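Local coordinates for enolase from the environmental genome shotgun sequencing of the Sargasso Sea (PDB 2QGY), which is of unknown function but, as a magnesium-binding member of the enolase superfamily, probably abstracts a proton next to a substrate carboxylate to form an enolate, at residues A[11-16]-A[78-83]; A[68-73]-A[103-108]; A[83-88]-A[107-112]. All blocks are in the same frame, centred on the assembly; numbering follows the deposited sequence.

Interaction 1 (A[11-16]-A[78-83]); sequences GKLSRL and PNLSIK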
# COMPACT_ATOMS: atom_id res chain seq x y z
N GLY A 11 -23.91 -11.71 11.98
CA GLY A 11 -24.91 -10.70 12.32
C GLY A 11 -24.33 -9.30 12.38
O GLY A 11 -23.25 -9.06 11.84
N LYS A 12 -25.05 -8.37 13.01
CA LYS A 12 -24.60 -6.99 13.16
C LYS A 12 -23.49 -6.89 14.22
O LYS A 12 -23.46 -7.68 15.16
CB LYS A 12 -25.75 -6.06 13.53
CG LYS A 12 -26.78 -5.80 12.42
CD LYS A 12 -27.50 -4.47 12.66
CE LYS A 12 -29.01 -4.56 12.40
NZ LYS A 12 -29.44 -4.05 11.08
N LEU A 13 -22.59 -5.93 14.06
CA LEU A 13 -21.54 -5.70 15.04
C LEU A 13 -21.97 -4.58 15.94
O LEU A 13 -22.60 -3.63 15.48
CB LEU A 13 -20.21 -5.34 14.36
CG LEU A 13 -19.68 -6.29 13.29
CD1 LEU A 13 -18.34 -5.80 12.76
CD2 LEU A 13 -19.53 -7.74 13.83
N SER A 14 -21.64 -4.68 17.22
CA SER A 14 -22.06 -3.62 18.14
C SER A 14 -20.93 -2.75 18.68
O SER A 14 -21.13 -1.55 18.92
CB SER A 14 -22.96 -4.14 19.27
OG SER A 14 -22.29 -5.10 20.07
N ARG A 15 -19.73 -3.33 18.84
CA ARG A 15 -18.69 -2.61 19.52
C ARG A 15 -17.31 -2.88 18.93
O ARG A 15 -17.05 -3.98 18.48
CB ARG A 15 -18.70 -2.96 21.01
CG ARG A 15 -18.09 -1.91 21.90
CD ARG A 15 -18.43 -2.20 23.38
NE ARG A 15 -19.86 -2.02 23.67
CZ ARG A 15 -20.37 -1.02 24.39
NH1 ARG A 15 -19.57 -0.10 24.93
NH2 ARG A 15 -21.69 -0.95 24.59
N LEU A 16 -16.48 -1.83 18.93
CA LEU A 16 -15.06 -1.96 18.57
C LEU A 16 -14.21 -1.37 19.68
O LEU A 16 -14.47 -0.26 20.15
CB LEU A 16 -14.76 -1.25 17.24
CG LEU A 16 -13.29 -1.15 16.75
CD1 LEU A 16 -12.72 -2.50 16.38
CD2 LEU A 16 -13.20 -0.19 15.56
N PRO A 78 -26.76 -6.64 8.40
CA PRO A 78 -27.47 -7.59 9.28
C PRO A 78 -27.00 -9.03 9.14
O PRO A 78 -27.00 -9.79 10.12
CB PRO A 78 -28.94 -7.47 8.82
CG PRO A 78 -28.86 -6.96 7.40
CD PRO A 78 -27.64 -6.07 7.36
N ASN A 79 -26.63 -9.42 7.93
CA ASN A 79 -26.27 -10.81 7.65
C ASN A 79 -24.77 -10.96 7.39
O ASN A 79 -24.37 -11.72 6.52
CB ASN A 79 -27.11 -11.34 6.48
CG ASN A 79 -27.39 -10.28 5.42
OD1 ASN A 79 -26.53 -9.43 5.11
ND2 ASN A 79 -28.61 -10.31 4.85
N LEU A 80 -23.96 -10.24 8.15
CA LEU A 80 -22.50 -10.25 7.98
C LEU A 80 -21.86 -11.63 8.18
O LEU A 80 -22.23 -12.38 9.08
CB LEU A 80 -21.86 -9.23 8.93
CG LEU A 80 -20.36 -8.92 8.77
CD1 LEU A 80 -20.07 -8.24 7.42
CD2 LEU A 80 -19.90 -8.04 9.93
N SER A 81 -20.90 -11.95 7.31
CA SER A 81 -20.07 -13.13 7.44
C SER A 81 -18.65 -12.77 7.00
O SER A 81 -18.42 -11.68 6.49
CB SER A 81 -20.61 -14.25 6.57
OG SER A 81 -20.45 -13.94 5.18
N ILE A 82 -17.71 -13.69 7.22
CA ILE A 82 -16.33 -13.51 6.74
C ILE A 82 -16.37 -13.25 5.24
O ILE A 82 -15.77 -12.28 4.76
CB ILE A 82 -15.46 -14.74 7.03
CG1 ILE A 82 -15.28 -14.92 8.54
CG2 ILE A 82 -14.03 -14.59 6.39
CD1 ILE A 82 -14.96 -16.36 8.90
N LYS A 83 -17.13 -14.08 4.52
CA LYS A 83 -17.29 -13.93 3.07
C LYS A 83 -17.91 -12.60 2.66
O LYS A 83 -17.39 -11.95 1.76
CB LYS A 83 -18.10 -15.09 2.48
CG LYS A 83 -18.24 -15.02 0.96
CD LYS A 83 -18.57 -16.39 0.36
CE LYS A 83 -19.11 -16.25 -1.07
NZ LYS A 83 -19.66 -17.54 -1.58
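Where the first strand of the N-terminal α+β domain begins, G11, K12 and L13 lie against P78 and L80 of the connection leading into helix 82-93. The backbone contacts gather on G11. Its CA approaches P78 O to 3.2 Å in a CA-H...O contact, with 154° at the hydrogen, and its N gives L80 O a weak hydrogen bond of 3.4 Å. G11 O lies equally close to the facing segment, 3.2 Å from L80 CB. G11 has a backbone conformation with positive phi in which a beta carbon would press on the preceding carbonyl oxygen.

The two side chains that meet on the buried side are L13 and L80, which cross at about a right angle. L80 CG is anti to the backbone N (chi1 -171°), and one of its methyls, CD2, rests 3.8 Å from L13 CG with both L13 methyls scarcely farther off. This contact extends the hydrophobic core between sheet and helices that characterises the capping domain of enolase-superfamily proteins: L13 also packs on F71 and I74 of helix 60-74 and on I41 of strand 37-43. Nearer the solvent, K12 runs obliquely over the proline, CG lying 3.7 Å from P78 CA while NZ reaches 4.1 Å from P78 CB.

Beyond the contact each segment settles into regular structure. S14 and R15 form a classic beta bulge opposite T42, and S81 is the N-cap of helix 82-93, making a capping box with S84.

Interaction 2 (A[68-73]-A[103-108]); sequences KELFRE and SATSAI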
# COMPACT_ATOMS: atom_id res chain seq x y z
N LYS A 68 -11.38 1.64 12.31
CA LYS A 68 -12.58 2.26 12.86
C LYS A 68 -13.58 2.63 11.76
O LYS A 68 -14.79 2.39 11.90
CB LYS A 68 -12.23 3.52 13.69
CG LYS A 68 -13.49 4.20 14.27
CD LYS A 68 -13.17 5.26 15.33
CE LYS A 68 -13.33 6.68 14.79
NZ LYS A 68 -13.22 7.78 15.85
N GLU A 69 -13.09 3.20 10.65
CA GLU A 69 -14.01 3.58 9.58
C GLU A 69 -14.64 2.40 8.86
O GLU A 69 -15.84 2.42 8.48
CB GLU A 69 -13.34 4.51 8.56
CG GLU A 69 -13.05 5.92 9.08
CD GLU A 69 -14.29 6.66 9.60
OE1 GLU A 69 -15.36 6.57 8.97
OE2 GLU A 69 -14.19 7.34 10.65
N LEU A 70 -13.83 1.35 8.68
CA LEU A 70 -14.33 0.12 8.10
C LEU A 70 -15.37 -0.51 9.03
O LEU A 70 -16.41 -0.97 8.58
CB LEU A 70 -13.19 -0.84 7.81
CG LEU A 70 -12.27 -0.38 6.68
CD1 LEU A 70 -11.07 -1.33 6.52
CD2 LEU A 70 -12.99 -0.24 5.35
N PHE A 71 -15.10 -0.47 10.32
CA PHE A 71 -16.01 -1.04 11.27
C PHE A 71 -17.38 -0.37 11.19
O PHE A 71 -18.39 -1.06 11.15
CB PHE A 71 -15.45 -0.93 12.68
CG PHE A 71 -16.44 -1.25 13.75
CD1 PHE A 71 -16.70 -2.57 14.09
CD2 PHE A 71 -17.11 -0.23 14.42
CE1 PHE A 71 -17.61 -2.88 15.08
CE2 PHE A 71 -18.03 -0.54 15.41
CZ PHE A 71 -18.27 -1.86 15.73
N ARG A 72 -17.40 0.95 11.15
CA ARG A 72 -18.64 1.72 11.08
C ARG A 72 -19.43 1.32 9.84
O ARG A 72 -20.65 1.11 9.90
CB ARG A 72 -18.36 3.22 11.05
CG ARG A 72 -17.95 3.81 12.38
CD ARG A 72 -17.86 5.34 12.26
NE ARG A 72 -17.25 5.94 13.45
CZ ARG A 72 -16.64 7.13 13.47
NH1 ARG A 72 -16.53 7.86 12.37
NH2 ARG A 72 -16.13 7.58 14.61
N GLU A 73 -18.73 1.19 8.72
CA GLU A 73 -19.38 0.83 7.47
C GLU A 73 -19.99 -0.57 7.50
O GLU A 73 -21.07 -0.80 6.99
CB GLU A 73 -18.40 0.99 6.30
CG GLU A 73 -18.98 0.66 4.93
CD GLU A 73 -20.09 1.62 4.47
OE1 GLU A 73 -20.28 2.70 5.08
OE2 GLU A 73 -20.76 1.29 3.46
N SER A 103 -3.26 -4.19 6.45
CA SER A 103 -3.14 -4.44 7.91
C SER A 103 -4.49 -4.20 8.62
O SER A 103 -4.88 -4.98 9.50
CB SER A 103 -2.10 -3.55 8.57
OG SER A 103 -0.81 -3.94 8.16
N ALA A 104 -5.16 -3.11 8.23
CA ALA A 104 -6.49 -2.81 8.79
C ALA A 104 -7.49 -3.95 8.53
O ALA A 104 -8.17 -4.39 9.46
CB ALA A 104 -7.04 -1.50 8.22
N THR A 105 -7.58 -4.42 7.29
CA THR A 105 -8.58 -5.43 6.93
C THR A 105 -8.17 -6.75 7.54
O THR A 105 -9.01 -7.52 7.90
CB THR A 105 -8.78 -5.62 5.42
OG1 THR A 105 -7.57 -6.09 4.80
CG2 THR A 105 -9.16 -4.27 4.79
N SER A 106 -6.86 -7.02 7.63
CA SER A 106 -6.41 -8.25 8.35
C SER A 106 -6.97 -8.32 9.77
O SER A 106 -7.44 -9.38 10.22
CB SER A 106 -4.88 -8.33 8.47
OG SER A 106 -4.36 -8.47 7.17
N ALA A 107 -6.84 -7.22 10.50
CA ALA A 107 -7.22 -7.23 11.90
C ALA A 107 -8.72 -7.57 12.00
O ALA A 107 -9.10 -8.38 12.83
CB ALA A 107 -6.91 -5.91 12.57
N ILE A 108 -9.53 -6.96 11.15
CA ILE A 108 -10.99 -7.15 11.23
C ILE A 108 -11.29 -8.58 10.79
O ILE A 108 -12.01 -9.30 11.48
CB ILE A 108 -11.76 -6.16 10.36
CG1 ILE A 108 -11.60 -4.72 10.88
CG2 ILE A 108 -13.27 -6.55 10.34
CD1 ILE A 108 -12.07 -3.64 9.85
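L70 reaches from helix 60-74 to A104, T105 and I108 on helix 99-120, and through it two helices of the capping domain's helical bundle pack together. The short segments cross at -52° and their axes stay 10.3 Å apart, a separation bridged mainly by side chains.

The side chains of the first shell meet through carbon atoms. I108 is the long arm from the far helix: with CD1 anti to CA (chi2 166°), it extends until that methyl lies 3.6 Å from L70 CB. The same methyl comes within 4.4 Å of F71 N, close to the backbone of the opposing helix. L70 answers with CD1, which meets T105 CG2 at 3.9 Å and lies 4.4 Å from A104 CB. Both pairs, L70 with I108 and L70 with T105, cross obliquely, with I108 CD1 touching CB and, more distantly, CD1 of the leucine.

Around this shell the remaining helix of the bundle closes in, since I89 and L92 of helix 82-93 pack on L70, and I89 on T105 as well. I67 packs on A104 and I108 from within helix 60-74. The second subunit contributes too: its F58 packs on L70 and on the flanking E69 and E73, placing this buried contact next to the dimer interface. On the outer face of helix 60-74, R72 NH1 lies 3.0 Å from E69 OE2, a pairing of charges in which the oxygen stands well out of the guanidinium plane.

T105 has two different faces. While CG2 faces L70, its hydroxyl turns to the neighbouring barrel domain, where G280 is held at both ends of its backbone: G280 O hydrogen-bonds to T105 OG1 and G280 N to S106 OG.

Interaction 3 (A[83-88]-A[107-112]); sequences KSFYNK and AIEIAL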
# COMPACT_ATOMS: atom_id res chain seq x y z
N LYS A 83 -17.13 -14.08 4.52
CA LYS A 83 -17.29 -13.93 3.07
C LYS A 83 -17.91 -12.60 2.66
O LYS A 83 -17.39 -11.95 1.76
CB LYS A 83 -18.10 -15.09 2.48
CG LYS A 83 -18.24 -15.02 0.96
CD LYS A 83 -18.57 -16.39 0.36
CE LYS A 83 -19.11 -16.25 -1.07
NZ LYS A 83 -19.66 -17.54 -1.58
N SER A 84 -19.01 -12.18 3.29
CA SER A 84 -19.62 -10.93 2.86
C SER A 84 -18.72 -9.75 3.25
O SER A 84 -18.68 -8.73 2.54
CB SER A 84 -21.08 -10.76 3.34
OG SER A 84 -21.16 -10.63 4.74
N PHE A 85 -18.01 -9.88 4.36
CA PHE A 85 -17.00 -8.88 4.73
C PHE A 85 -15.95 -8.78 3.61
O PHE A 85 -15.66 -7.69 3.11
CB PHE A 85 -16.29 -9.25 6.05
CG PHE A 85 -15.07 -8.39 6.32
CD1 PHE A 85 -15.22 -7.04 6.65
CD2 PHE A 85 -13.79 -8.92 6.22
CE1 PHE A 85 -14.10 -6.23 6.89
CE2 PHE A 85 -12.67 -8.10 6.47
CZ PHE A 85 -12.84 -6.77 6.80
N TYR A 86 -15.42 -9.92 3.21
CA TYR A 86 -14.33 -9.97 2.19
C TYR A 86 -14.81 -9.32 0.90
O TYR A 86 -14.12 -8.46 0.32
CB TYR A 86 -13.95 -11.42 1.92
CG TYR A 86 -12.82 -11.58 0.91
CD1 TYR A 86 -11.49 -11.67 1.33
CD2 TYR A 86 -13.09 -11.66 -0.47
CE1 TYR A 86 -10.45 -11.83 0.42
CE2 TYR A 86 -12.02 -11.83 -1.40
CZ TYR A 86 -10.73 -11.92 -0.93
OH TYR A 86 -9.66 -12.10 -1.81
N ASN A 87 -16.02 -9.70 0.48
CA ASN A 87 -16.64 -9.11 -0.71
C ASN A 87 -16.87 -7.61 -0.62
O ASN A 87 -16.67 -6.88 -1.61
CB ASN A 87 -17.94 -9.87 -1.06
CG ASN A 87 -17.68 -11.28 -1.53
OD1 ASN A 87 -16.57 -11.60 -1.97
ND2 ASN A 87 -18.70 -12.14 -1.45
N LYS A 88 -17.28 -7.14 0.55
CA LYS A 88 -17.50 -5.72 0.76
C LYS A 88 -16.18 -4.95 0.68
O LYS A 88 -16.11 -3.89 0.08
CB LYS A 88 -18.14 -5.49 2.12
CG LYS A 88 -18.26 -4.03 2.55
CD LYS A 88 -19.38 -3.32 1.81
CE LYS A 88 -19.61 -1.94 2.41
NZ LYS A 88 -20.94 -1.38 2.01
N ALA A 107 -6.84 -7.22 10.50
CA ALA A 107 -7.22 -7.23 11.90
C ALA A 107 -8.72 -7.57 12.00
O ALA A 107 -9.10 -8.38 12.83
CB ALA A 107 -6.91 -5.91 12.57
N ILE A 108 -9.53 -6.96 11.15
CA ILE A 108 -10.99 -7.15 11.23
C ILE A 108 -11.29 -8.58 10.79
O ILE A 108 -12.01 -9.30 11.48
CB ILE A 108 -11.76 -6.16 10.36
CG1 ILE A 108 -11.60 -4.72 10.88
CG2 ILE A 108 -13.27 -6.55 10.34
CD1 ILE A 108 -12.07 -3.64 9.85
N GLU A 109 -10.69 -9.04 9.68
CA GLU A 109 -11.03 -10.39 9.22
C GLU A 109 -10.64 -11.44 10.24
O GLU A 109 -11.38 -12.41 10.46
CB GLU A 109 -10.43 -10.73 7.85
CG GLU A 109 -11.15 -11.91 7.19
CD GLU A 109 -10.40 -12.46 5.99
OE1 GLU A 109 -10.29 -11.76 4.95
OE2 GLU A 109 -9.93 -13.60 6.12
N ILE A 110 -9.49 -11.26 10.88
CA ILE A 110 -9.02 -12.21 11.88
C ILE A 110 -10.02 -12.24 13.04
O ILE A 110 -10.34 -13.32 13.56
CB ILE A 110 -7.60 -11.83 12.38
CG1 ILE A 110 -6.56 -12.17 11.28
CG2 ILE A 110 -7.24 -12.61 13.69
CD1 ILE A 110 -5.17 -11.58 11.52
N ALA A 111 -10.51 -11.08 13.45
CA ALA A 111 -11.54 -11.06 14.53
C ALA A 111 -12.84 -11.78 14.15
O ALA A 111 -13.49 -12.41 15.01
CB ALA A 111 -11.84 -9.64 14.97
N LEU A 112 -13.25 -11.64 12.88
CA LEU A 112 -14.45 -12.33 12.40
C LEU A 112 -14.25 -13.86 12.38
O LEU A 112 -15.18 -14.63 12.65
CB LEU A 112 -14.89 -11.78 11.03
CG LEU A 112 -15.28 -10.29 10.92
CD1 LEU A 112 -15.75 -9.95 9.54
CD2 LEU A 112 -16.34 -9.83 11.98
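F85 projects from helix 82-93 between I108, E109 and L112, and gives up more surface to this contact than any other residue. The side chain is met at three places. L112 CD1 lies 3.6 Å from both F85 CB and the first ring carbon, F85 CG. At the far end, I108 turns its branch methyl inward, CG2 being 3.6 Å from F85 CE1. On the remaining flank, E109 CB stands 3.7 Å from F85 CE2.

E109 thus uses its aliphatic part on the phenylalanine and carries its carboxylate past it; CG is anti to the backbone N (chi1 -161°), and the chain runs on extended. OE1 arrives in the plane of the Y86 ring at its edge, 3.8 Å from Y86 CD1. OE2 is gripped by W113 NE1 and by I283 N, at the start of helix 282-294, a helix end that would probably stabilise the negative charge. Y86 reaches the same helix through the hydrogen bond of its OH with D284.

The two segments run antiparallel, 167° between their directions and 10.6 Å between axes, as the arms of an alpha-alpha hairpin in the helical bundle of an enolase-superfamily capping domain.

Overall arrangement
All three contacts lie in the N-terminal capping domain, on one side of the chain's centre, interaction 1 farthest out. Their centres are about 12 Å (1 and 2), 9 Å (1 and 3) and 8 Å (2 and 3) apart. Interaction 1 ties the start of strand 13-21 to the entry of helix 82-93. Along the chain the segments of 1 and 2 alternate, 1 closes where 3 opens, at K83, and 2 and 3 both end on helix 99-120, sharing A107 and I108. E73 and K88 add a salt bridge between these two. Sheet and three successive helices therefore form one unit, set against the barrel that holds the magnesium ion.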